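Local coordinates for RabGAP/TBC protein (PDB 4P17) that is of unknown function but carries a TBC domain, the fold of RabGAPs, which typically stimulate GTP hydrolysis by Rab GTPases, and is found in the flagellum, at residues V163-N166 / E170-F173; E181-P186 / S252-G257; Q216-I221 / G283-R288. One frame throughout, in Å; residues are numbered along the deposited sequence. Where two conformers were deposited one is given.

How the contacts relate
All three contacts join parts of a helical, strand-free fold, and none has a hydrogen bond or salt bridge across it. Contacts 1 and 2 share helix 169-183, contact 1 near its start and contact 2 at its end, with centres about 17 Å apart. Contact 1 is fully buried and local: one leucine meets two alanines across a short turn. Contact 2, partly buried, joins residues far apart in sequence and places an isoleucine beside a leucine, an aromatic edge and a glycine. Contact 3, also partly buried, lies about 30 Å from contact 2 between centres, where a leucine meets two rings and an isoleucine near the periphery.

Contact 1 of 3, residues V163-N166 / E170-F173; sequences VALN and EAAF
Leu165 reaches across a tight helix-to-helix turn to the small side chains of Ala171 and Ala172. It is the first residue to leave helical geometry after helix 153-164, and its CB already points toward the opening turns of helix 169-183. Leu165 makes this contact only at its tip: CB, 4.6 Å from Ala171 CB, and CG stand back, and CD1 alone comes into touch. The chain runs on extended, with CD1 anti to CA (chi2 173°), and this carries CD1 forward onto the helix surface. There CD1 lies against the backbone as much as against side chains: it is 3.6 Å from Ala172 N and also from Ala172 CA. The two flanking methyls complete its seat, Ala171 CB and Ala172 CB each 4.0 Å from Leu165 CD1. The second branch, CD2, stays 4.8 Å from Ala171 CB and adds little. Because both partners are alanines, a single methyl can come down on the peptide between them, although the nearest CA atoms, those of Leu165 and Ala172, remain 7.0 Å apart. The contact is van der Waals, a methyl on two methyls and the backbone beside them, and all three touching residues are buried. Ala171 N, in the first turn of helix 169-183, hydrogen-bonds to OD1 of Asn168, which lies just ahead of that helix. In the helical TBC domain the contact forms the inside of the turn joining helices 153-164 and 169-183, and helix 73-80 packs against both, with Asn74 touching Leu165, Trp77 touching Ala164 and Met78 touching Ala171.

Contact 2 of 3, residues E181-P186 / S252-G257; sequences EDILYP and SLFYEG
Just before the point where Leu253 and Phe254 meet Ile183, Ser252 O is gripped by two amides, Glu256 N at 2.7 Å and Tyr255 N at 3.1 Å. Gly257 N in turn bonds to Leu253 O, closing the last turn of helix 243-256. Ile183, at the end of helix 169-183, presses both its branches on this turn. Its CG2, anti to the backbone N, lies 3.8 Å from Leu253 O and 4.1 Å from Leu253 CD1, with Gly257 CA also close. The other branch is fully extended (chi2 180°), which sends CD1 to the edge of the Phe254 ring, in its plane, 3.8 Å from Phe254 CD1. With an alanine here both reaching methyls are lost, and the Phe254 edge and Leu253 would probably be left facing a gap between the two helix ends. Gly257 has a positive phi (101°) at which a CB would collide with the carbonyl O of Glu256. Phe254 is further fixed by an edge-to-face meeting with Trp77. Ser252 O and Leu253 O are satisfied by amides of their own helix turn and Phe254 O by Thr80 OG1; with no hydrogen bond across, the contact between the helix ends rests on dispersion and shape.

Contact 3 of 3, residues Q216-I221 / G283-R288; sequences QHFQAI and GELLMR
The rings of His217 and Phe218 both turn an edge to Leu285, whose CD1 methyl lies near the plane of each. No atom of helix segment 283-288 is laid over a face of either ring; the Phe218 ring instead meets that of Phe223, their planes inclined at about 55°. At the Phe218 edge the touching atom is CE1, 3.8 Å from Leu285 CD1; Leu285 CD2, 4.1 Å from Phe218 CE1, reaches the same carbon from well off the ring plane. His217 approaches Leu285 from the opposite direction, while Phe218 crosses it at about a right angle. Ile221 adds a third wall: its CD1 is 3.7 Å from Leu285 CD1. Here CG1 sits between the backbone N and the carbonyl carbon (chi1 68°), and the chain beyond it is extended, which carries CD1 out to the Leu285 methyl, the two side chains crossing at about a right angle. Leu285 enters this group from the other helix with its outer torsion off a staggered value, perhaps a sign of a compromise in seating its two methyls. The helix segments are widely spaced, 11.8 Å between axes, with N-to-C directions at 130°, so side chains from both helices must meet in the gap, Leu285 from one and His217, Phe218 and Ile221 from the other. Helix 273-277 packs against the same group, Met276 touching Phe218 and Leu285, and Leu277 touching His217. What joins the two helices is therefore a cluster of methyls against ring edges, with no hydrogen bond across it. Such an interface has little directional chemistry to fix it and probably depends on how Leu285 fits among the side chains around it, those of segment 216-221 together with Met276, Val279 and Phe223.

Contact 1 of 3, residues V163-N166 / E170-F173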
loop_
_atom_site.group_PDB
_atom_site.type_symbol
_atom_site.label_atom_id
_atom_site.label_comp_id
_atom_site.label_asym_id
_atom_site.label_seq_id
_atom_site.Cartn_x
_atom_site.Cartn_y
_atom_site.Cartn_z
ATOM N N VAL A 163 3.848 0.247 -11.060
ATOM C CA VAL A 163 2.880 -0.533 -11.810
ATOM C C VAL A 163 1.497 0.134 -11.798
ATOM O O VAL A 163 0.812 0.155 -12.821
ATOM C CB VAL A 163 2.796 -1.976 -11.266
ATOM C CG1 VAL A 163 1.711 -2.721 -11.941
ATOM C CG2 VAL A 163 4.123 -2.720 -11.487
ATOM N N ALA A 164 1.084 0.670 -10.651
ATOM C CA ALA A 164 -0.231 1.319 -10.530
ATOM C C ALA A 164 -0.298 2.622 -11.297
ATOM O O ALA A 164 -1.393 3.065 -11.650
ATOM C CB ALA A 164 -0.566 1.582 -9.061
ATOM N N LEU A 165 0.861 3.254 -11.477
ATOM C CA LEU A 165 0.976 4.564 -12.126
ATOM C C LEU A 165 1.426 4.453 -13.594
ATOM O O LEU A 165 1.976 5.394 -14.138
ATOM C CB LEU A 165 1.962 5.449 -11.355
ATOM C CG LEU A 165 1.558 5.806 -9.913
ATOM C CD1 LEU A 165 2.690 6.523 -9.227
ATOM C CD2 LEU A 165 0.298 6.663 -9.909
ATOM N N ASN A 166 1.221 3.288 -14.196
ATOM C CA ASN A 166 1.540 3.049 -15.613
ATOM C C ASN A 166 2.997 3.363 -15.984
ATOM O O ASN A 166 3.319 3.893 -17.075
ATOM C CB ASN A 166 0.576 3.850 -16.477
ATOM C CG ASN A 166 -0.854 3.748 -15.980
ATOM O OD1 ASN A 166 -1.287 2.693 -15.502
ATOM N ND2 ASN A 166 -1.589 4.839 -16.081
ATOM N N GLU A 170 8.395 9.690 -12.590
ATOM C CA GLU A 170 8.351 10.952 -11.882
ATOM C C GLU A 170 7.108 10.996 -10.996
ATOM O O GLU A 170 7.151 11.507 -9.871
ATOM C CB GLU A 170 8.367 12.150 -12.843
ATOM C CG GLU A 170 8.156 13.450 -12.108
ATOM C CD GLU A 170 8.542 14.686 -12.895
ATOM O OE1 GLU A 170 8.837 14.570 -14.094
ATOM O OE2 GLU A 170 8.522 15.783 -12.312
ATOM N N ALA A 171 6.004 10.437 -11.475
ATOM C CA ALA A 171 4.801 10.366 -10.637
ATOM C C ALA A 171 5.079 9.555 -9.363
ATOM O O ALA A 171 4.691 9.914 -8.259
ATOM C CB ALA A 171 3.659 9.751 -11.411
ATOM N N ALA A 172 5.720 8.439 -9.552
ATOM C CA ALA A 172 6.049 7.568 -8.432
ATOM C C ALA A 172 6.962 8.281 -7.447
ATOM O O ALA A 172 6.768 8.203 -6.242
ATOM C CB ALA A 172 6.667 6.287 -8.958
ATOM N N PHE A 173 7.940 9.032 -7.959
ATOM C CA PHE A 173 8.794 9.841 -7.115
ATOM C C PHE A 173 8.012 10.874 -6.270
ATOM O O PHE A 173 8.232 11.018 -5.084
ATOM C CB PHE A 173 9.838 10.555 -7.984
ATOM C CG PHE A 173 10.669 11.545 -7.226
ATOM C CD1 PHE A 173 11.839 11.145 -6.581
ATOM C CD2 PHE A 173 10.300 12.885 -7.199
ATOM C CE1 PHE A 173 12.617 12.059 -5.902
ATOM C CE2 PHE A 173 11.053 13.817 -6.488
ATOM C CZ PHE A 173 12.217 13.415 -5.864
#

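Contact 2 of 3, residues E181-P186 / S252-G257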
loop_
_atom_site.group_PDB
_atom_site.type_symbol
_atom_site.label_atom_id
_atom_site.label_comp_id
_atom_site.label_asym_id
_atom_site.label_seq_id
_atom_site.Cartn_x
_atom_site.Cartn_y
_atom_site.Cartn_z
ATOM N N GLU A 181 6.835 12.245 3.403
ATOM C CA GLU A 181 6.994 13.555 4.010
ATOM C C GLU A 181 5.725 14.115 4.640
ATOM O O GLU A 181 5.817 14.889 5.597
ATOM C CB GLU A 181 7.544 14.529 2.976
ATOM C CG GLU A 181 8.856 14.026 2.390
ATOM C CD GLU A 181 9.260 14.714 1.114
ATOM O OE1 GLU A 181 8.864 15.886 0.858
ATOM O OE2 GLU A 181 9.964 14.055 0.332
ATOM N N ASP A 182 4.549 13.741 4.123
ATOM C CA ASP A 182 3.301 14.458 4.460
ATOM C C ASP A 182 2.207 13.542 5.017
ATOM O O ASP A 182 1.389 13.968 5.804
ATOM C CB ASP A 182 2.756 15.195 3.227
ATOM C CG ASP A 182 3.761 16.182 2.663
ATOM O OD1 ASP A 182 4.491 16.793 3.469
ATOM O OD2 ASP A 182 3.820 16.345 1.437
ATOM N N ILE A 183 2.222 12.284 4.605
ATOM C CA ILE A 183 1.150 11.358 4.977
ATOM C C ILE A 183 1.563 10.504 6.181
ATOM O O ILE A 183 0.866 10.511 7.205
ATOM C CB ILE A 183 0.758 10.483 3.817
ATOM C CG1 ILE A 183 0.205 11.367 2.680
ATOM C CG2 ILE A 183 -0.307 9.474 4.262
ATOM C CD1 ILE A 183 -0.245 10.588 1.425
ATOM N N LEU A 184 2.685 9.802 6.086
ATOM C CA LEU A 184 3.164 8.994 7.215
ATOM C C LEU A 184 3.761 9.915 8.281
ATOM O O LEU A 184 4.165 11.030 7.986
ATOM C CB LEU A 184 4.193 7.974 6.754
ATOM C CG LEU A 184 3.720 6.960 5.690
ATOM C CD1 LEU A 184 4.915 6.301 5.007
ATOM C CD2 LEU A 184 2.809 5.909 6.269
ATOM N N TYR A 185 3.819 9.454 9.526
ATOM C CA TYR A 185 4.429 10.266 10.552
ATOM C C TYR A 185 5.928 10.385 10.283
ATOM O O TYR A 185 6.547 9.455 9.752
ATOM C CB TYR A 185 4.176 9.681 11.921
ATOM C CG TYR A 185 2.838 10.030 12.517
ATOM C CD1 TYR A 185 1.681 10.000 11.763
ATOM C CD2 TYR A 185 2.738 10.391 13.856
ATOM C CE1 TYR A 185 0.442 10.317 12.330
ATOM C CE2 TYR A 185 1.524 10.667 14.437
ATOM C CZ TYR A 185 0.370 10.642 13.668
ATOM O OH TYR A 185 -0.847 10.949 14.243
ATOM N N PRO A 186 6.512 11.533 10.629
ATOM C CA PRO A 186 7.984 11.622 10.622
ATOM C C PRO A 186 8.650 10.485 11.414
ATOM O O PRO A 186 8.127 10.059 12.446
ATOM C CB PRO A 186 8.239 12.978 11.272
ATOM C CG PRO A 186 7.016 13.782 10.925
ATOM C CD PRO A 186 5.902 12.806 11.087
ATOM N N SER A 252 -7.476 4.676 0.065
ATOM C CA SER A 252 -7.858 5.402 1.275
ATOM C C SER A 252 -6.673 5.992 2.049
ATOM O O SER A 252 -6.815 7.038 2.683
ATOM C CB SER A 252 -8.685 4.498 2.168
ATOM O OG SER A 252 -9.979 4.343 1.564
ATOM N N LEU A 253 -5.516 5.341 2.006
ATOM C CA LEU A 253 -4.324 5.880 2.659
ATOM C C LEU A 253 -3.960 7.259 2.113
ATOM O O LEU A 253 -3.588 8.177 2.863
ATOM C CB LEU A 253 -3.121 4.945 2.472
ATOM C CG LEU A 253 -1.763 5.441 2.995
ATOM C CD1 LEU A 253 -1.802 5.632 4.520
ATOM C CD2 LEU A 253 -0.613 4.518 2.594
ATOM N N PHE A 254 -4.022 7.380 0.796
ATOM C CA PHE A 254 -3.625 8.617 0.117
ATOM C C PHE A 254 -4.681 9.708 0.250
ATOM O O PHE A 254 -4.443 10.826 -0.169
ATOM C CB PHE A 254 -3.344 8.364 -1.392
ATOM C CG PHE A 254 -2.116 7.498 -1.647
ATOM C CD1 PHE A 254 -0.955 7.687 -0.912
ATOM C CD2 PHE A 254 -2.129 6.497 -2.593
ATOM C CE1 PHE A 254 0.156 6.887 -1.123
ATOM C CE2 PHE A 254 -1.021 5.696 -2.783
ATOM C CZ PHE A 254 0.110 5.897 -2.051
ATOM N N TYR A 255 -5.827 9.393 0.847
ATOM C CA TYR A 255 -6.871 10.401 1.091
ATOM C C TYR A 255 -7.134 10.666 2.579
ATOM O O TYR A 255 -7.252 11.816 3.006
ATOM C CB TYR A 255 -8.165 9.971 0.419
ATOM C CG TYR A 255 -9.231 11.016 0.560
ATOM C CD1 TYR A 255 -9.282 12.093 -0.306
ATOM C CD2 TYR A 255 -10.190 10.914 1.543
ATOM C CE1 TYR A 255 -10.256 13.057 -0.179
ATOM C CE2 TYR A 255 -11.169 11.876 1.675
ATOM C CZ TYR A 255 -11.195 12.928 0.808
ATOM O OH TYR A 255 -12.178 13.860 0.956
ATOM N N GLU A 256 -7.218 9.602 3.371
ATOM C CA GLU A 256 -7.575 9.727 4.778
ATOM C C GLU A 256 -6.363 9.762 5.702
ATOM O O GLU A 256 -6.470 10.224 6.827
ATOM C CB GLU A 256 -8.474 8.555 5.194
ATOM C CG GLU A 256 -9.763 8.475 4.431
ATOM C CD GLU A 256 -10.728 7.504 5.033
ATOM O OE1 GLU A 256 -10.836 7.430 6.281
ATOM O OE2 GLU A 256 -11.387 6.819 4.248
ATOM N N GLY A 257 -5.230 9.228 5.256
ATOM C CA GLY A 257 -4.023 9.231 6.077
ATOM C C GLY A 257 -3.713 7.917 6.790
ATOM O O GLY A 257 -4.388 6.924 6.589
#

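Contact 3 of 3, residues Q216-I221 / G283-R288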
loop_
_atom_site.group_PDB
_atom_site.type_symbol
_atom_site.label_atom_id
_atom_site.label_comp_id
_atom_site.label_asym_id
_atom_site.label_seq_id
_atom_site.Cartn_x
_atom_site.Cartn_y
_atom_site.Cartn_z
ATOM N N GLN A 216 -6.572 -12.987 24.090
ATOM C CA GLN A 216 -6.326 -14.070 25.036
ATOM C C GLN A 216 -5.444 -15.133 24.390
ATOM O O GLN A 216 -4.526 -15.689 25.001
ATOM C CB GLN A 216 -7.650 -14.689 25.489
ATOM N N HIS A 217 -5.740 -15.376 23.128
ATOM C CA HIS A 217 -5.069 -16.375 22.341
ATOM C C HIS A 217 -3.644 -15.933 22.047
ATOM O O HIS A 217 -2.719 -16.712 22.194
ATOM C CB HIS A 217 -5.845 -16.638 21.059
ATOM C CG HIS A 217 -5.215 -17.681 20.191
ATOM N ND1 HIS A 217 -4.968 -18.962 20.637
ATOM C CD2 HIS A 217 -4.759 -17.623 18.918
ATOM C CE1 HIS A 217 -4.378 -19.650 19.669
ATOM N NE2 HIS A 217 -4.236 -18.860 18.619
ATOM N N PHE A 218 -3.443 -14.675 21.662
ATOM C CA PHE A 218 -2.090 -14.213 21.436
ATOM C C PHE A 218 -1.268 -14.243 22.714
ATOM O O PHE A 218 -0.077 -14.562 22.679
ATOM C CB PHE A 218 -2.069 -12.792 20.860
ATOM C CG PHE A 218 -2.441 -12.706 19.410
ATOM C CD1 PHE A 218 -2.638 -13.852 18.637
ATOM C CD2 PHE A 218 -2.601 -11.454 18.811
ATOM C CE1 PHE A 218 -2.971 -13.759 17.291
ATOM C CE2 PHE A 218 -2.938 -11.343 17.463
ATOM C CZ PHE A 218 -3.129 -12.493 16.701
ATOM N N GLN A 219 -1.873 -13.870 23.841
ATOM C CA GLN A 219 -1.180 -13.986 25.129
ATOM C C GLN A 219 -0.795 -15.425 25.456
ATOM O O GLN A 219 0.351 -15.692 25.825
ATOM C CB GLN A 219 -2.047 -13.453 26.261
ATOM N N ALA A 220 -1.751 -16.342 25.349
ATOM C CA ALA A 220 -1.479 -17.748 25.657
ATOM C C ALA A 220 -0.329 -18.334 24.841
ATOM O O ALA A 220 0.427 -19.188 25.358
ATOM C CB ALA A 220 -2.725 -18.580 25.445
ATOM N N ILE A 221 -0.198 -17.937 23.566
ATOM C CA ILE A 221 0.847 -18.543 22.724
ATOM C C ILE A 221 2.061 -17.624 22.614
ATOM O O ILE A 221 3.030 -17.958 21.943
ATOM C CB ILE A 221 0.340 -18.916 21.304
ATOM C CG1 ILE A 221 0.016 -17.669 20.470
ATOM C CG2 ILE A 221 -0.885 -19.861 21.405
ATOM C CD1 ILE A 221 -0.361 -17.979 19.031
ATOM N N GLY A 283 4.970 -19.318 16.043
ATOM C CA GLY A 283 5.566 -19.406 14.718
ATOM C C GLY A 283 4.574 -19.916 13.682
ATOM O O GLY A 283 4.503 -19.374 12.578
ATOM N N GLU A 284 3.780 -20.931 14.036
ATOM C CA GLU A 284 2.824 -21.486 13.093
ATOM C C GLU A 284 1.778 -20.464 12.691
ATOM O O GLU A 284 1.347 -20.406 11.532
ATOM C CB GLU A 284 2.142 -22.708 13.696
ATOM C CG GLU A 284 1.053 -23.327 12.835
ATOM C CD GLU A 284 1.586 -24.090 11.651
ATOM O OE1 GLU A 284 2.804 -23.986 11.369
ATOM O OE2 GLU A 284 0.785 -24.812 11.012
ATOM N N LEU A 285 1.347 -19.675 13.667
ATOM C CA LEU A 285 0.295 -18.711 13.433
ATOM C C LEU A 285 0.781 -17.660 12.461
ATOM O O LEU A 285 0.050 -17.251 11.571
ATOM C CB LEU A 285 -0.154 -18.074 14.746
ATOM C CG LEU A 285 -1.355 -17.125 14.633
ATOM C CD1 LEU A 285 -2.215 -17.189 15.895
ATOM C CD2 LEU A 285 -0.895 -15.692 14.371
ATOM N N LEU A 286 2.020 -17.237 12.644
ATOM C CA LEU A 286 2.655 -16.295 11.722
ATOM C C LEU A 286 2.641 -16.803 10.283
ATOM O O LEU A 286 2.139 -16.118 9.372
ATOM C CB LEU A 286 4.078 -16.034 12.177
ATOM C CG LEU A 286 4.933 -15.101 11.344
ATOM C CD1 LEU A 286 4.421 -13.648 11.505
ATOM C CD2 LEU A 286 6.372 -15.243 11.775
ATOM N N MET A 287 3.194 -17.997 10.061
ATOM C CA MET A 287 3.185 -18.587 8.712
ATOM C C MET A 287 1.769 -18.724 8.132
ATOM O O MET A 287 1.522 -18.383 6.980
ATOM C CB MET A 287 3.865 -19.965 8.714
ATOM N N ARG A 288 0.831 -19.241 8.917
ATOM C CA ARG A 288 -0.533 -19.416 8.441
ATOM C C ARG A 288 -1.224 -18.086 8.097
ATOM O O ARG A 288 -1.904 -17.980 7.101
ATOM C CB ARG A 288 -1.357 -20.162 9.489
ATOM C CG ARG A 288 -1.092 -21.650 9.506
#